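Local coordinates for protein gamma-glutamyltranspeptidase (Klebsiella pneumoniae subsp. pneumoniae, PDB 5HFT) that catalyses the conversion of oxamate to oxalate in the uric acid degradation pathway, at residues Ala128-Val131 with Ser132-Glu136; Phe206-Pro209 with Ala210-Gly213. All blocks are in the same frame, centred on the assembly; numbering follows the deposited sequence.

Contact 1 (Ala128-Val131 with Ser132-Glu136); sequences AGTV and SGWVE
Thr130 and Val131 meet Trp134 and Val135 one turn further along in a local, buried contact at the N-terminal end of helix 130-144. Three i to i+4 backbone hydrogen bonds hold the turn: Trp134 N reaches Thr130 O at 2.8 Å, Val135 N reaches Val131 O at 2.9 Å, and a longer one runs from Gly133 N to Gly129 O at 3.1 Å. The first is almost collinear with its carbonyl, with a C=O...N angle of 165°. Ser132 N also points to Gly129 O, but at a poor angle that makes the bond weak.

The indole of Trp134 folds back over the preceding turn because CG sits beside the backbone N (chi1 -49°). One face of the ring therefore lies on the main chain: Val131 CA stands 4.1 Å from the centroid of the five-membered ring, 17° off its normal, as a CH-pi contact. The five-membered ring also lies near Thr130, with NE1 of Trp134 3.8 Å from Thr130 CB, whereas Val131 CG2 only grazes the benzene part, 4.4 Å from Trp134 CZ3. Val61, Ala64 and Ala65 of helix 56-70 pack against the indole as well.

Polar groups at the start of the helix are bonded from elsewhere in the chain. Thr130 OG1 bonds to Gly79 O, Gly129 N to Asp80 OD1, and Tyr227 OH bonds both Ala128 O and Ser132 N. Amides near a helix start have no preceding turn of carbonyls to bond, and here neighbouring residues supply acceptors for some of them, while the indole face packs on the backbone of Thr130 and Val131.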
# COMPACT_ATOMS: atom_id res chain seq x y z
N ALA A 128 5.76 -7.00 11.44
CA ALA A 128 4.75 -6.13 10.83
C ALA A 128 5.21 -4.68 10.88
O ALA A 128 5.46 -4.13 11.96
CB ALA A 128 3.42 -6.31 11.55
N GLY A 129 5.30 -4.03 9.72
CA GLY A 129 5.96 -2.74 9.66
C GLY A 129 5.15 -1.45 9.64
O GLY A 129 5.67 -0.43 10.08
N THR A 130 3.89 -1.47 9.15
CA THR A 130 3.16 -0.23 8.90
C THR A 130 3.26 0.72 10.07
O THR A 130 3.52 1.92 9.90
CB THR A 130 1.68 -0.45 8.62
OG1 THR A 130 1.12 -1.53 9.40
CG2 THR A 130 1.40 -0.61 7.16
N VAL A 131 3.03 0.21 11.28
CA VAL A 131 2.95 1.10 12.43
C VAL A 131 4.26 1.86 12.58
O VAL A 131 4.26 3.06 12.88
CB VAL A 131 2.59 0.32 13.70
CG1 VAL A 131 2.46 1.27 14.89
CG2 VAL A 131 1.29 -0.43 13.46
N SER A 132 5.38 1.19 12.30
CA SER A 132 6.66 1.90 12.23
C SER A 132 6.68 2.91 11.08
O SER A 132 7.31 3.96 11.20
CB SER A 132 7.82 0.90 12.12
OG SER A 132 7.87 0.24 10.87
N GLY A 133 5.95 2.65 10.00
CA GLY A 133 5.83 3.67 8.97
C GLY A 133 5.06 4.86 9.48
O GLY A 133 5.44 6.00 9.23
N TRP A 134 3.99 4.63 10.22
CA TRP A 134 3.25 5.76 10.77
C TRP A 134 4.13 6.57 11.72
O TRP A 134 4.15 7.80 11.64
CB TRP A 134 1.99 5.30 11.50
CG TRP A 134 1.11 4.32 10.77
CD1 TRP A 134 1.22 3.90 9.47
CD2 TRP A 134 0.03 3.60 11.34
NE1 TRP A 134 0.24 2.97 9.19
CE2 TRP A 134 -0.50 2.77 10.32
CE3 TRP A 134 -0.55 3.56 12.60
CZ2 TRP A 134 -1.59 1.93 10.55
CZ3 TRP A 134 -1.63 2.74 12.82
CH2 TRP A 134 -2.13 1.93 11.80
N VAL A 135 4.89 5.90 12.59
CA VAL A 135 5.68 6.64 13.57
C VAL A 135 6.75 7.47 12.87
O VAL A 135 7.00 8.61 13.25
CB VAL A 135 6.29 5.71 14.65
CG1 VAL A 135 7.26 4.72 14.09
CG2 VAL A 135 7.01 6.53 15.71
N GLU A 136 7.36 6.92 11.81
CA GLU A 136 8.41 7.64 11.08
C GLU A 136 7.84 8.80 10.26
O GLU A 136 8.37 9.91 10.29
CB GLU A 136 9.18 6.68 10.17
CG GLU A 136 10.04 7.42 9.14
CD GLU A 136 11.47 7.62 9.59
OE1 GLU A 136 11.88 6.91 10.54
OE2 GLU A 136 12.18 8.45 8.99

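Contact 2 (Phe206-Pro209 with Ala210-Gly213)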
# COMPACT_ATOMS: atom_id res chain seq x y z
N PHE A 206 -20.53 -4.80 11.66
CA PHE A 206 -19.50 -5.75 12.07
C PHE A 206 -18.55 -5.01 13.01
O PHE A 206 -18.04 -3.95 12.66
CB PHE A 206 -18.75 -6.31 10.87
CG PHE A 206 -17.64 -7.26 11.22
CD1 PHE A 206 -17.94 -8.57 11.60
CD2 PHE A 206 -16.31 -6.89 11.10
CE1 PHE A 206 -16.93 -9.46 11.91
CE2 PHE A 206 -15.30 -7.77 11.41
CZ PHE A 206 -15.61 -9.08 11.81
N ARG A 207 -18.37 -5.56 14.21
CA ARG A 207 -17.56 -4.96 15.26
C ARG A 207 -16.22 -5.67 15.33
O ARG A 207 -16.01 -6.70 14.71
CB ARG A 207 -18.27 -5.02 16.63
CG ARG A 207 -19.31 -3.91 16.84
CD ARG A 207 -20.24 -4.17 18.00
NE ARG A 207 -20.91 -2.94 18.45
CZ ARG A 207 -22.15 -2.58 18.10
NH1 ARG A 207 -22.87 -3.33 17.26
NH2 ARG A 207 -22.67 -1.45 18.57
N GLN A 208 -15.28 -5.02 15.99
CA GLN A 208 -13.97 -5.62 16.26
C GLN A 208 -13.60 -5.12 17.64
O GLN A 208 -12.82 -4.16 17.79
CB GLN A 208 -12.92 -5.26 15.21
CG GLN A 208 -13.11 -5.93 13.85
CD GLN A 208 -12.03 -5.52 12.83
OE1 GLN A 208 -12.33 -5.04 11.73
NE2 GLN A 208 -10.77 -5.74 13.19
N PRO A 209 -14.18 -5.70 18.69
CA PRO A 209 -13.95 -5.17 20.04
C PRO A 209 -12.51 -5.34 20.47
O PRO A 209 -12.01 -4.52 21.25
CB PRO A 209 -14.90 -6.00 20.92
CG PRO A 209 -15.76 -6.76 19.97
CD PRO A 209 -14.99 -6.93 18.72
N ALA A 210 -11.84 -6.38 19.97
CA ALA A 210 -10.43 -6.58 20.29
C ALA A 210 -9.59 -5.50 19.64
O ALA A 210 -8.83 -4.81 20.33
CB ALA A 210 -9.96 -7.96 19.83
N LEU A 211 -9.78 -5.26 18.34
CA LEU A 211 -8.96 -4.28 17.64
C LEU A 211 -9.07 -2.90 18.26
O LEU A 211 -8.11 -2.14 18.25
CB LEU A 211 -9.33 -4.21 16.16
CG LEU A 211 -8.30 -3.42 15.33
CD1 LEU A 211 -6.88 -4.00 15.45
CD2 LEU A 211 -8.69 -3.32 13.85
N ALA A 212 -10.22 -2.58 18.85
CA ALA A 212 -10.40 -1.28 19.47
C ALA A 212 -9.53 -1.11 20.72
O ALA A 212 -8.98 -0.03 20.95
CB ALA A 212 -11.86 -1.04 19.79
N GLY A 213 -9.44 -2.15 21.56
CA GLY A 213 -8.50 -2.08 22.68
C GLY A 213 -7.07 -1.90 22.21
O GLY A 213 -6.28 -1.18 22.84
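Gln208 and Leu211 lie side by side where the chain leaves strand 205-206 and enters helix 209-221, a local contact around the helix N-terminus. The one hydrogen bond across the two segments is between main-chain atoms: Ala212 N donates to Gln208 O at 3.2 Å, with an N-H...O angle of 148°. Gln208 occupies the N-cap position, so this i to i+4 bond is the one that closes the first turn. The donor is tilted 19° from the plane of the carbonyl, and the bond is rather long.

Pro209 follows directly as the first residue of the helix. Its ring nitrogen carries no hydrogen, yet no hydrogen bond of the helix is lost, because an amide in the first turn has no earlier helical carbonyl to bond.

Van der Waals contact supplies the rest. The Gln208 side chain runs out fully extended beyond CG (chi2 180°) and keeps level with Leu211, which points the same way. Gln208 CB and Leu211 CB lie 3.9 Å apart, so the aliphatic stem of the glutamine and the leucine pack alongside each other. The methyl of Ala212 is directed back at the start of the turn, where Ala212 CB rests 3.8 Å from Gln208 O and equally far from Pro209 O.

Beyond the turn, Ala212 packs on Ala162 and Glu163 of helix 156-164, and Gln208 touches Trp193 of helix 189-193. Main-chain bonds tie Gln208 to Ala162 and Phe206 to Ile166, the latter joining strands 205-206 and 166-167, while the backbone of another protein chain lies against Ala210 and Leu211.

How the contacts relate
Both contacts sit at the N-terminal ends of helices, but in different surroundings and with no element in common. Contact 1 opens helix 130-144, its centre about 9 Å from the centre of the chain; contact 2 opens helix 209-221, its centre about 21 Å out, and is only partly buried. Their centres are 20 Å apart and the nearest atoms about 8 Å, so they do not touch. The deeper one combines repeated backbone bonds with an aromatic face and with bonds from other parts of the chain. The outer one rests on one backbone bond, a leading proline and aliphatic packing. Another protein chain of the assembly approaches each of them.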